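Local coordinates for glycerol uptake operon antiterminator-related protein (Thermotoga maritima, PDB 1VKF) that is of unknown molecular function but, as a TIM-barrel relative of the glycerol-3-phosphate responsive antiterminators, probably takes part in controlling the transcription of glycerol uptake genes, at residues P141-A144 and R145-G149; V59-M63 and D64-G68. All blocks are in the same frame, centred on the assembly; numbering follows the deposited sequence. Where two conformers were deposited one is given.

Contact 1: P141-A144 and R145-G149; sequences PKVA and RKIPG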
loop_
_atom_site.group_PDB
_atom_site.type_symbol
_atom_site.label_atom_id
_atom_site.label_comp_id
_atom_site.label_asym_id
_atom_site.label_seq_id
_atom_site.Cartn_x
_atom_site.Cartn_y
_atom_site.Cartn_z
ATOM N N PRO A 141 2.021 15.040 -1.565
ATOM C CA PRO A 141 2.468 16.101 -0.648
ATOM C C PRO A 141 1.369 17.078 -0.264
ATOM O O PRO A 141 1.245 17.410 0.920
ATOM C CB PRO A 141 3.573 16.784 -1.433
ATOM C CG PRO A 141 4.138 15.657 -2.286
ATOM C CD PRO A 141 2.895 14.932 -2.745
ATOM N N LYS A 142 0.552 17.460 -1.238
ATOM C CA LYS A 142 -0.572 18.365 -1.020
ATOM C C LYS A 142 -1.525 17.784 -0.032
ATOM O O LYS A 142 -2.037 18.499 0.832
ATOM C CB LYS A 142 -1.395 18.545 -2.299
ATOM C CG LYS A 142 -0.796 19.304 -3.341
ATOM C CD LYS A 142 -1.906 19.955 -4.189
ATOM C CE LYS A 142 -1.428 21.280 -4.713
ATOM N NZ LYS A 142 -1.996 21.542 -6.029
ATOM N N VAL A 143 -1.841 16.505 -0.212
ATOM C CA VAL A 143 -2.764 15.816 0.670
ATOM C C VAL A 143 -2.142 15.653 2.059
ATOM O O VAL A 143 -2.813 15.899 3.071
ATOM C CB VAL A 143 -3.192 14.463 0.077
ATOM C CG1 VAL A 143 -4.009 13.689 1.041
ATOM C CG2 VAL A 143 -3.958 14.709 -1.225
ATOM N N ALA A 144 -0.855 15.307 2.102
ATOM C CA ALA A 144 -0.173 15.061 3.379
ATOM C C ALA A 144 -0.218 16.305 4.261
ATOM O O ALA A 144 -0.365 16.199 5.484
ATOM C CB ALA A 144 1.289 14.671 3.167
ATOM N N ARG A 145 -0.064 17.473 3.658
ATOM C CA ARG A 145 -0.106 18.738 4.423
ATOM C C ARG A 145 -1.434 18.965 5.124
ATOM O O ARG A 145 -1.494 19.719 6.123
ATOM C CB ARG A 145 0.205 19.924 3.501
ATOM C CG ARG A 145 1.686 20.042 3.141
ATOM C CD ARG A 145 2.074 21.325 2.381
ATOM N NE ARG A 145 1.794 21.273 0.934
ATOM C CZ ARG A 145 2.663 20.921 -0.033
ATOM N NH1 ARG A 145 3.917 20.556 0.240
ATOM N NH2 ARG A 145 2.268 20.936 -1.301
ATOM N N LYS A 146 -2.503 18.357 4.605
ATOM C CA LYS A 146 -3.846 18.490 5.187
ATOM C C LYS A 146 -4.155 17.477 6.281
ATOM O O LYS A 146 -5.153 17.623 6.987
ATOM C CB LYS A 146 -4.905 18.413 4.084
ATOM C CG LYS A 146 -4.684 19.414 2.936
ATOM C CD LYS A 146 -5.470 20.701 3.068
ATOM C CE LYS A 146 -5.215 21.670 1.874
ATOM N NZ LYS A 146 -6.449 22.108 1.187
ATOM N N ILE A 147 -3.321 16.438 6.407
ATOM C CA ILE A 147 -3.501 15.399 7.420
ATOM C C ILE A 147 -2.226 15.189 8.224
ATOM O O ILE A 147 -1.716 14.069 8.316
ATOM C CB ILE A 147 -4.035 14.085 6.804
ATOM C CG1 ILE A 147 -3.208 13.617 5.583
ATOM C CG2 ILE A 147 -5.505 14.268 6.408
ATOM C CD1 ILE A 147 -3.693 12.331 5.004
ATOM N N PRO A 148 -1.728 16.257 8.843
ATOM C CA PRO A 148 -0.502 16.163 9.645
ATOM C C PRO A 148 -0.701 15.148 10.774
ATOM O O PRO A 148 -1.811 14.984 11.291
ATOM C CB PRO A 148 -0.305 17.593 10.179
ATOM C CG PRO A 148 -1.611 18.276 10.009
ATOM C CD PRO A 148 -2.308 17.617 8.880
ATOM N N GLY A 149 0.349 14.427 11.110
ATOM C CA GLY A 149 0.235 13.320 12.044
ATOM C C GLY A 149 -0.106 11.961 11.422
ATOM O O GLY A 149 0.001 10.936 12.088
#
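Pro141 O accepts Arg145 N at 3.0 Å, an i-to-i+4 bond near the C-terminal end of helix 140-144, one of the outer helices of a TIM barrel. The same carbonyl oxygen lies over the centre of one face of the Arg145 guanidinium, which the bend at chi3 (-81°) brings back over it. Proline suits residue 141, in the first helical turn, where no i-4 carbonyl of the helix awaits its missing N-H; its ring touches His170. Lys142 is a surface residue: its aliphatic CG passes 4.0 Å from Arg145 NH2, while its NZ stays well apart from that like charge. Val143 turns inward to Ala111, and its CG1 meets Ile147 CD1 at 4.2 Å, two branched apolar groups packing on helix 114-127, at Val117 and Ile121. Its carbonyl oxygen is shared between Lys146 N at 2.9 Å and, weakly, Ile147 N, as the helix gives way to i+3 bonding. Ala144 is small enough to sit close to Val152 and Val171, and it starts a type I beta turn that ends at Ile147, before strand 151-155. Ile147 N closes that turn, reaching Ala144 O at 3.1 Å from well above the carbonyl plane, 66° out of it.

Contact 2: V59-M63 and D64-G68; sequences VFVDM and DFVNG
A chi1 of -174° carries the Asp62 carboxylate forward along the chain to Asp64 and Phe65, while the Asp64 side chain, with CG beside its backbone N (chi1 -56°), brings its own carboxylate back across that of Asp62, the two planes strongly twisted. The result is an Asx turn: Asp62 OD1 accepts Asp64 N at 2.9 Å, on the anti side of the carboxylate and somewhat out of its plane. Aspartate fits because its short side chain can reach an amide just two residues ahead. The Asp62 carbonyl adds a second grip, its O receiving Phe65 N at 3.1 Å with a fairly straight N-H...O angle of 164°, and together the two bonds shape the 3-10 turn that follows strand 58-62. In one of its two conformers the Phe65 ring lies near the Asp62 carboxylate, its position there uncertain. On the strand side of the turn, Val61 CG1 meets Val66 CG2 at 3.7 Å, the two side chains crossing nearly at right angles; beta-branched valines suit both strand positions. Met63, a selenomethionine, packs its flexible chain on Ala75 and Ile76 of helix 73-82. With an alanine here in place of Asp62, Asp64 N is likely to lose its side-chain acceptor and the turn to be less firmly set. A water lies within hydrogen-bonding distance of both carboxylates, 2.9 Å from Asp62 OD2 and 2.6 Å from Asp64 OD2, though it may not serve all its acceptors at once. Asp62 OD1 and Asp64 OD2 approach to 3.9 Å; the Asp64 carboxylate is fixed by hydrogen bonds from Thr89 OG1 and Ile90 N, and that of Asp62 by Asp64 N, which is likely to make their closeness tolerable.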
loop_
_atom_site.group_PDB
_atom_site.type_symbol
_atom_site.label_atom_id
_atom_site.label_comp_id
_atom_site.label_asym_id
_atom_site.label_seq_id
_atom_site.Cartn_x
_atom_site.Cartn_y
_atom_site.Cartn_z
ATOM N N VAL A 59 5.333 -7.699 4.143
ATOM C CA VAL A 59 4.500 -7.747 2.940
ATOM C C VAL A 59 3.056 -7.347 3.242
ATOM O O VAL A 59 2.397 -7.961 4.072
ATOM C CB VAL A 59 4.517 -9.142 2.243
ATOM C CG1 VAL A 59 3.736 -9.107 0.937
ATOM C CG2 VAL A 59 5.911 -9.610 1.999
ATOM N N PHE A 60 2.598 -6.291 2.568
ATOM C CA PHE A 60 1.204 -5.909 2.532
ATOM C C PHE A 60 0.626 -6.348 1.183
ATOM O O PHE A 60 1.295 -6.319 0.124
ATOM C CB PHE A 60 1.021 -4.381 2.759
ATOM C CG PHE A 60 1.181 -3.960 4.158
ATOM C CD1 PHE A 60 2.404 -4.070 4.807
ATOM C CD2 PHE A 60 0.111 -3.458 4.794
ATOM C CE1 PHE A 60 2.521 -3.677 6.130
ATOM C CE2 PHE A 60 0.215 -3.025 6.144
ATOM C CZ PHE A 60 1.414 -3.175 6.785
ATOM N N VAL A 61 -0.580 -6.908 1.238
ATOM C CA VAL A 61 -1.222 -7.443 0.065
ATOM C C VAL A 61 -2.407 -6.555 -0.298
ATOM O O VAL A 61 -3.236 -6.263 0.548
ATOM C CB VAL A 61 -1.780 -8.857 0.325
ATOM C CG1 VAL A 61 -2.587 -9.365 -0.849
ATOM C CG2 VAL A 61 -0.618 -9.781 0.586
ATOM N N ASP A 62 -2.506 -6.156 -1.548
ATOM C CA ASP A 62 -3.708 -5.440 -2.026
ATOM C C ASP A 62 -4.806 -6.458 -2.254
ATOM O O ASP A 62 -4.846 -7.144 -3.269
ATOM C CB ASP A 62 -3.450 -4.689 -3.326
ATOM C CG ASP A 62 -4.647 -3.843 -3.735
ATOM O OD1 ASP A 62 -5.767 -4.135 -3.287
ATOM O OD2 ASP A 62 -4.563 -2.865 -4.514
HETATM N N MSE A 63 -5.644 -6.606 -1.258
HETATM C CA MSE A 63 -6.649 -7.643 -1.211
HETATM C C MSE A 63 -7.693 -7.426 -2.316
HETATM O O MSE A 63 -8.318 -8.377 -2.808
HETATM C CB MSE A 63 -7.230 -7.768 0.176
HETATM C CG MSE A 63 -8.072 -6.619 0.553
HETATM SE SE MSE A 63 -8.872 -6.859 2.317
HETATM C CE MSE A 63 -10.297 -8.208 1.781
ATOM N N ASP A 64 -7.795 -6.188 -2.808
ATOM C CA ASP A 64 -8.763 -5.918 -3.862
ATOM C C ASP A 64 -8.363 -6.490 -5.207
ATOM O O ASP A 64 -9.207 -6.551 -6.107
ATOM C CB ASP A 64 -8.926 -4.405 -4.069
ATOM C CG ASP A 64 -9.321 -3.647 -2.839
ATOM O OD1 ASP A 64 -9.852 -4.199 -1.849
ATOM O OD2 ASP A 64 -9.175 -2.386 -2.823
ATOM N N PHE A 65 -7.101 -6.902 -5.363
ATOM C CA PHE A 65 -6.613 -7.416 -6.638
ATOM C C PHE A 65 -6.100 -8.864 -6.561
ATOM O O PHE A 65 -5.390 -9.329 -7.459
ATOM C CB PHE A 65 -5.582 -6.435 -7.213
ATOM C CG PHE A 65 -6.199 -5.127 -7.655
ATOM C CD1 PHE A 65 -6.655 -4.955 -8.957
ATOM C CD2 PHE A 65 -6.404 -4.109 -6.747
ATOM C CE1 PHE A 65 -7.260 -3.747 -9.343
ATOM C CE2 PHE A 65 -6.988 -2.920 -7.105
ATOM C CZ PHE A 65 -7.429 -2.735 -8.417
ATOM N N VAL A 66 -6.513 -9.593 -5.515
ATOM C CA VAL A 66 -6.228 -11.027 -5.402
ATOM C C VAL A 66 -7.390 -11.700 -6.155
ATOM O O VAL A 66 -8.561 -11.675 -5.682
ATOM C CB VAL A 66 -6.203 -11.495 -3.935
ATOM C CG1 VAL A 66 -6.008 -12.988 -3.845
ATOM C CG2 VAL A 66 -5.129 -10.757 -3.109
ATOM N N ASN A 67 -7.103 -12.152 -7.370
ATOM C CA ASN A 67 -8.104 -12.779 -8.215
ATOM C C ASN A 67 -8.751 -13.961 -7.513
ATOM O O ASN A 67 -8.065 -14.853 -6.998
ATOM C CB ASN A 67 -7.524 -13.267 -9.490
ATOM C CG ASN A 67 -7.239 -12.139 -10.501
ATOM O OD1 ASN A 67 -7.667 -11.014 -10.331
ATOM N ND2 ASN A 67 -6.565 -12.487 -11.572
ATOM N N GLY A 68 -10.087 -13.986 -7.526
ATOM C CA GLY A 68 -10.817 -15.008 -6.796
ATOM C C GLY A 68 -11.242 -14.666 -5.370
ATOM O O GLY A 68 -12.062 -15.402 -4.836
HETATM O O HOH W 1 -6.995 -1.428 -3.888
#

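Contacts 1 and 2 belong to one barrel but lie on opposite sides of the chain's centre, their own centres 26 Å apart and their nearest atoms about 15 Å apart. Contact 2 spans the C-terminal end of strand 58-62, the side of a TIM barrel where active or ligand sites are usually found, so its two neighbouring carboxylates may lie near such a site, though none is established here. Contact 1 is at the other end, where helix 140-144 returns the chain to the start of strand 151-155. One turn thus leaves a strand, the other prepares the entry to one, with contact 2 coming earlier in the chain.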